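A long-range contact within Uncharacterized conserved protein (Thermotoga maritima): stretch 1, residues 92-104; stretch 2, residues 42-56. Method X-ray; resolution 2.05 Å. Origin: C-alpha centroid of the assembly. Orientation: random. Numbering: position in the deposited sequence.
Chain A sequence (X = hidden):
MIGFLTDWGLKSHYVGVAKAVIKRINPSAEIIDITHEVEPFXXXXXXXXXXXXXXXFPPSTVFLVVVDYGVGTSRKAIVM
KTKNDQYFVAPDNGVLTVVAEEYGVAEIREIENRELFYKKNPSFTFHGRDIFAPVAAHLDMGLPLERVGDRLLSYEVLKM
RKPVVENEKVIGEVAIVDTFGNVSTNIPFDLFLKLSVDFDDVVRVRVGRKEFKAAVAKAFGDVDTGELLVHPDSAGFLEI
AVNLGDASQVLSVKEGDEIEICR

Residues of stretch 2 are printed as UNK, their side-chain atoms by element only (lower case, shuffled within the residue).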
# COMPACT_ATOMS: atom_id res chain seq x y z
N ASP A 92 -22.14 -10.36 -8.85
CA ASP A 92 -22.68 -11.69 -8.62
C ASP A 92 -21.84 -12.73 -9.37
O ASP A 92 -22.32 -13.38 -10.30
CB ASP A 92 -24.15 -11.74 -9.09
CG ASP A 92 -24.78 -13.10 -8.89
OD1 ASP A 92 -24.55 -13.73 -7.84
OD2 ASP A 92 -25.53 -13.55 -9.79
N ASN A 93 -20.57 -12.88 -8.97
CA ASN A 93 -19.68 -13.83 -9.64
C ASN A 93 -19.11 -14.90 -8.71
O ASN A 93 -18.18 -15.61 -9.08
CB ASN A 93 -18.52 -13.08 -10.30
CG ASN A 93 -17.67 -12.32 -9.29
OD1 ASN A 93 -17.82 -12.49 -8.08
ND2 ASN A 93 -16.78 -11.48 -9.80
N GLY A 94 -19.67 -15.02 -7.51
CA GLY A 94 -19.18 -16.03 -6.59
C GLY A 94 -18.21 -15.54 -5.53
O GLY A 94 -17.85 -16.30 -4.63
N VAL A 95 -17.77 -14.28 -5.61
CA VAL A 95 -16.84 -13.76 -4.62
C VAL A 95 -17.42 -13.79 -3.19
O VAL A 95 -16.68 -13.90 -2.21
CB VAL A 95 -16.34 -12.33 -4.98
CG1 VAL A 95 -17.48 -11.29 -4.87
CG2 VAL A 95 -15.17 -11.94 -4.08
N LEU A 96 -18.75 -13.72 -3.07
CA LEU A 96 -19.40 -13.74 -1.76
C LEU A 96 -19.76 -15.15 -1.30
O LEU A 96 -20.50 -15.32 -0.33
CB LEU A 96 -20.67 -12.88 -1.78
CG LEU A 96 -20.48 -11.40 -2.11
CD1 LEU A 96 -21.81 -10.67 -2.04
CD2 LEU A 96 -19.46 -10.78 -1.15
N THR A 97 -19.24 -16.15 -2.00
CA THR A 97 -19.52 -17.55 -1.67
C THR A 97 -19.24 -17.96 -0.23
O THR A 97 -20.10 -18.56 0.43
CB THR A 97 -18.73 -18.51 -2.60
OG1 THR A 97 -19.24 -18.41 -3.93
CG2 THR A 97 -18.86 -19.95 -2.12
N VAL A 98 -18.04 -17.64 0.27
CA VAL A 98 -17.67 -18.03 1.62
C VAL A 98 -18.46 -17.33 2.73
O VAL A 98 -18.95 -17.99 3.64
CB VAL A 98 -16.14 -17.84 1.87
CG1 VAL A 98 -15.75 -18.49 3.20
CG2 VAL A 98 -15.34 -18.47 0.72
N VAL A 99 -18.61 -16.01 2.66
CA VAL A 99 -19.38 -15.32 3.70
C VAL A 99 -20.83 -15.81 3.70
O VAL A 99 -21.44 -15.98 4.76
CB VAL A 99 -19.38 -13.79 3.54
CG1 VAL A 99 -18.02 -13.23 3.91
CG2 VAL A 99 -19.77 -13.41 2.10
N ALA A 100 -21.38 -16.04 2.51
CA ALA A 100 -22.75 -16.53 2.36
C ALA A 100 -22.90 -17.89 3.05
O ALA A 100 -23.87 -18.14 3.76
CB ALA A 100 -23.11 -16.67 0.89
N GLU A 101 -21.93 -18.77 2.81
CA GLU A 101 -21.94 -20.11 3.37
C GLU A 101 -21.68 -20.14 4.88
O GLU A 101 -22.31 -20.90 5.61
CB GLU A 101 -20.90 -20.98 2.65
CG GLU A 101 -20.69 -22.36 3.25
CD GLU A 101 -21.90 -23.27 3.13
OE1 GLU A 101 -21.84 -24.42 3.62
OE2 GLU A 101 -22.92 -22.84 2.54
N GLU A 102 -20.75 -19.30 5.34
CA GLU A 102 -20.40 -19.27 6.76
C GLU A 102 -21.36 -18.49 7.65
O GLU A 102 -21.60 -18.89 8.79
CB GLU A 102 -19.00 -18.69 6.93
CG GLU A 102 -17.89 -19.49 6.25
CD GLU A 102 -17.75 -20.89 6.82
OE1 GLU A 102 -17.82 -21.05 8.06
OE2 GLU A 102 -17.57 -21.84 6.02
N TYR A 103 -21.89 -17.38 7.15
CA TYR A 103 -22.79 -16.56 7.96
C TYR A 103 -24.27 -16.77 7.67
O TYR A 103 -25.11 -16.41 8.49
CB TYR A 103 -22.48 -15.07 7.76
CG TYR A 103 -21.07 -14.62 8.10
CD1 TYR A 103 -20.44 -15.05 9.27
CD2 TYR A 103 -20.41 -13.68 7.30
CE1 TYR A 103 -19.18 -14.56 9.63
CE2 TYR A 103 -19.16 -13.18 7.65
CZ TYR A 103 -18.55 -13.62 8.82
OH TYR A 103 -17.35 -13.07 9.20
N GLY A 104 -24.59 -17.33 6.51
CA GLY A 104 -25.99 -17.52 6.16
C GLY A 104 -26.48 -16.25 5.47
O GLY A 104 -26.09 -15.14 5.85
N UNK A 42 -8.78 -13.12 -9.50
CA UNK A 42 -8.90 -14.28 -8.62
C UNK A 42 -10.02 -14.19 -7.59
O UNK A 42 -9.78 -13.95 -6.39
o UNK A 42 -8.44 -16.57 -6.97
c UNK A 42 -7.46 -15.99 -7.43
n UNK A 42 -6.27 -16.56 -7.52
c UNK A 42 -7.57 -14.56 -7.91
N UNK A 43 -11.25 -14.41 -8.05
CA UNK A 43 -12.41 -14.35 -7.17
C UNK A 43 -12.36 -15.42 -6.08
O UNK A 43 -12.81 -15.20 -4.97
c UNK A 43 -13.73 -14.48 -7.98
c UNK A 43 -13.73 -15.76 -8.77
c UNK A 43 -13.89 -13.29 -8.91
N UNK A 44 -11.83 -16.60 -6.40
CA UNK A 44 -11.74 -17.66 -5.39
C UNK A 44 -10.91 -17.19 -4.20
O UNK A 44 -11.31 -17.38 -3.04
n UNK A 44 -13.33 -22.32 -5.42
c UNK A 44 -11.09 -20.11 -5.00
c UNK A 44 -10.66 -21.39 -5.70
c UNK A 44 -12.81 -22.18 -6.64
n UNK A 44 -13.56 -22.45 -7.70
c UNK A 44 -11.12 -18.93 -5.99
n UNK A 44 -11.57 -21.74 -6.79
N UNK A 45 -9.75 -16.60 -4.48
CA UNK A 45 -8.87 -16.10 -3.42
C UNK A 45 -9.57 -14.97 -2.65
O UNK A 45 -9.58 -14.94 -1.42
n UNK A 45 -4.07 -14.26 -2.03
c UNK A 45 -7.56 -15.57 -4.02
c UNK A 45 -4.97 -15.43 -1.80
c UNK A 45 -6.86 -14.51 -3.17
c UNK A 45 -6.44 -15.05 -1.82
N UNK A 46 -10.17 -14.05 -3.39
CA UNK A 46 -10.87 -12.94 -2.76
C UNK A 46 -12.00 -13.43 -1.83
O UNK A 46 -12.21 -12.86 -0.76
c UNK A 46 -11.45 -12.00 -3.84
N UNK A 47 -12.71 -14.49 -2.22
CA UNK A 47 -13.81 -14.99 -1.40
C UNK A 47 -13.31 -15.44 -0.03
O UNK A 47 -13.95 -15.20 0.98
o UNK A 47 -13.82 -17.36 -2.16
c UNK A 47 -14.56 -16.14 -2.11
N UNK A 48 -12.13 -16.06 -0.01
CA UNK A 48 -11.52 -16.50 1.25
C UNK A 48 -11.02 -15.32 2.09
O UNK A 48 -11.30 -15.25 3.29
c UNK A 48 -10.79 -18.81 0.53
c UNK A 48 -10.64 -19.45 -0.65
n UNK A 48 -11.47 -19.67 1.36
c UNK A 48 -10.36 -17.44 0.96
c UNK A 48 -11.73 -20.79 0.71
n UNK A 48 -11.24 -20.69 -0.52
N UNK A 49 -10.27 -14.41 1.47
CA UNK A 49 -9.75 -13.24 2.18
C UNK A 49 -10.89 -12.42 2.78
O UNK A 49 -10.79 -11.92 3.90
c UNK A 49 -7.67 -13.03 0.73
c UNK A 49 -8.53 -11.04 1.99
c UNK A 49 -8.93 -12.31 1.23
N UNK A 50 -11.97 -12.27 2.02
CA UNK A 50 -13.14 -11.51 2.47
C UNK A 50 -13.72 -12.10 3.75
O UNK A 50 -13.92 -11.40 4.74
c UNK A 50 -14.22 -11.53 1.39
c UNK A 50 -15.36 -9.41 2.03
c UNK A 50 -16.59 -11.15 0.69
c UNK A 50 -15.55 -10.90 1.80
N UNK A 51 -13.99 -13.39 3.74
CA UNK A 51 -14.54 -14.03 4.93
C UNK A 51 -13.63 -13.86 6.15
O UNK A 51 -14.06 -13.38 7.20
c UNK A 51 -15.68 -17.57 8.36
o UNK A 51 -15.95 -18.21 9.55
c UNK A 51 -16.26 -15.94 6.69
c UNK A 51 -15.11 -16.26 5.96
c UNK A 51 -16.54 -16.60 7.89
c UNK A 51 -14.26 -17.25 6.45
c UNK A 51 -14.54 -17.91 7.65
c UNK A 51 -14.78 -15.51 4.69
N UNK A 52 -12.37 -14.24 6.01
CA UNK A 52 -11.43 -14.14 7.12
C UNK A 52 -11.30 -12.72 7.67
O UNK A 52 -11.29 -12.53 8.89
n UNK A 52 -7.26 -19.04 5.35
c UNK A 52 -9.01 -16.87 5.84
c UNK A 52 -8.55 -19.18 5.07
n UNK A 52 -9.39 -18.17 5.29
c UNK A 52 -10.08 -14.72 6.70
n UNK A 52 -9.01 -20.31 4.56
c UNK A 52 -10.25 -16.17 6.31
N UNK A 53 -11.22 -11.73 6.80
CA UNK A 53 -11.12 -10.36 7.29
C UNK A 53 -12.41 -9.90 7.97
O UNK A 53 -12.37 -9.18 8.97
c UNK A 53 -10.78 -9.42 6.16
N UNK A 54 -13.56 -10.32 7.42
CA UNK A 54 -14.87 -9.92 7.95
C UNK A 54 -15.09 -10.35 9.39
O UNK A 54 -15.90 -9.75 10.10
o UNK A 54 -16.11 -11.89 7.20
c UNK A 54 -16.01 -10.48 7.09
N UNK A 55 -14.38 -11.39 9.81
CA UNK A 55 -14.50 -11.89 11.17
C UNK A 55 -14.07 -10.84 12.19
O UNK A 55 -14.50 -10.87 13.34
c UNK A 55 -14.14 -14.45 10.71
c UNK A 55 -15.39 -14.94 11.46
c UNK A 55 -13.64 -13.15 11.34
c UNK A 55 -13.03 -15.49 10.78
N UNK A 56 -13.22 -9.91 11.77
CA UNK A 56 -12.75 -8.88 12.69
C UNK A 56 -13.43 -7.51 12.55
O UNK A 56 -13.10 -6.57 13.26
o UNK A 56 -9.68 -10.61 12.37
o UNK A 56 -10.76 -10.36 14.26
c UNK A 56 -11.22 -8.75 12.57
c UNK A 56 -10.50 -10.00 13.10
O HOH W 1 -16.79 -14.86 0.41

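Position 42 has two carbons, the second carrying one oxygen and one nitrogen, and lies out of reach of stretch 1. This is Asn-42, the N-cap: its OD1 accepts a capping hydrogen bond from the backbone N of position 45 at 2.8 Å. Position 43 carries one carbon bearing two more; its CA-to-CB bond points toward stretch 1, with a methyl 3.5 Å from Asn-93 ND2; a beta-branched three-carbon side chain is Val-43.

Position 44 runs through three carbons and a nitrogen to a carbon with two more nitrogens, and its CA-to-CB bond points away: Arg-44, bonded elsewhere in the structure. Position 45, four carbons in a row ending in nitrogen, touches nothing here and is Lys-45. At position 46 a single carbon, CB, lies 3.7 Å from Val-95 CG2; this is Ala-46.

Position 47 has one carbon, then one oxygen. Its CB comes to 3.1 Å from Val-95 O, and its oxygen to 3.4 Å from Val-98 CG2. It is Ser-47, whose OG donates to Arg-44 O at 2.7 Å, so the hydroxyl is satisfied within its own helix while facing a valine. Position 48 is one carbon and a five-membered ring of three carbons and two nitrogens, His-48; its CA-to-CB bond points away, yet Val-98 CG2 lies over one face of the ring.

Position 49, a carbon carrying two carbons, is out of reach: Val-49. Position 50 has four carbons forked at the second, one terminal methyl 3.4 Å from Leu-96 CD2; it is Leu-50, which also packs against Val-99.

Position 51 bears a six-carbon ring with one oxygen. Its CB is 3.5 Å from Val-98 CG1, and Glu-102 CG sits over the ring face, 3.7 Å from the ring centroid. This is Tyr-51, a knob among Val-98, Val-99, Glu-102 and Tyr-103.

Position 52, three carbons, a nitrogen and a carbon with two nitrogens, has its CA-to-CB bond pointing away: Arg-52. Position 53, a lone carbon, makes no contact: Ala-53. Position 54, one carbon and one oxygen, places that oxygen 2.6 Å from Tyr-103 OH, a close polar contact; it is Ser-54, whose OG donates to Tyr-51 O at 2.5 Å. Position 55, four carbons forked at the second, brings a methyl 3.5 Å from Tyr-103 OH and is Leu-55. Position 56, two carbons with two oxygens on the second, has its CA-to-CB bond pointing away: Asp-56.

Stretch 2 places a small residue, Ser-47, where the backbones come closest, and a large knob, Tyr-51, where the CA atoms of Val-99 and Tyr-51 are 5.2 Å apart. Ser-47 CA lies 4.6 Å from Val-95 CA, close enough for a CA-H...O contact from Ser-47 CA to Val-95 O at 3.2 Å. Water 1 donates to Ser-47 O and Val-95 O and accepts from Val-99 N, tying the two backbones together. The axes of the two helices make an angle of 45° and approach to 8.2 Å; one turn on from Ser-47, Tyr-51 fills the next step, while Ser-54 and Tyr-103 add a close polar contact near the end.

Stretch 2, residues 42-56: NVRKASHVLYRASLD
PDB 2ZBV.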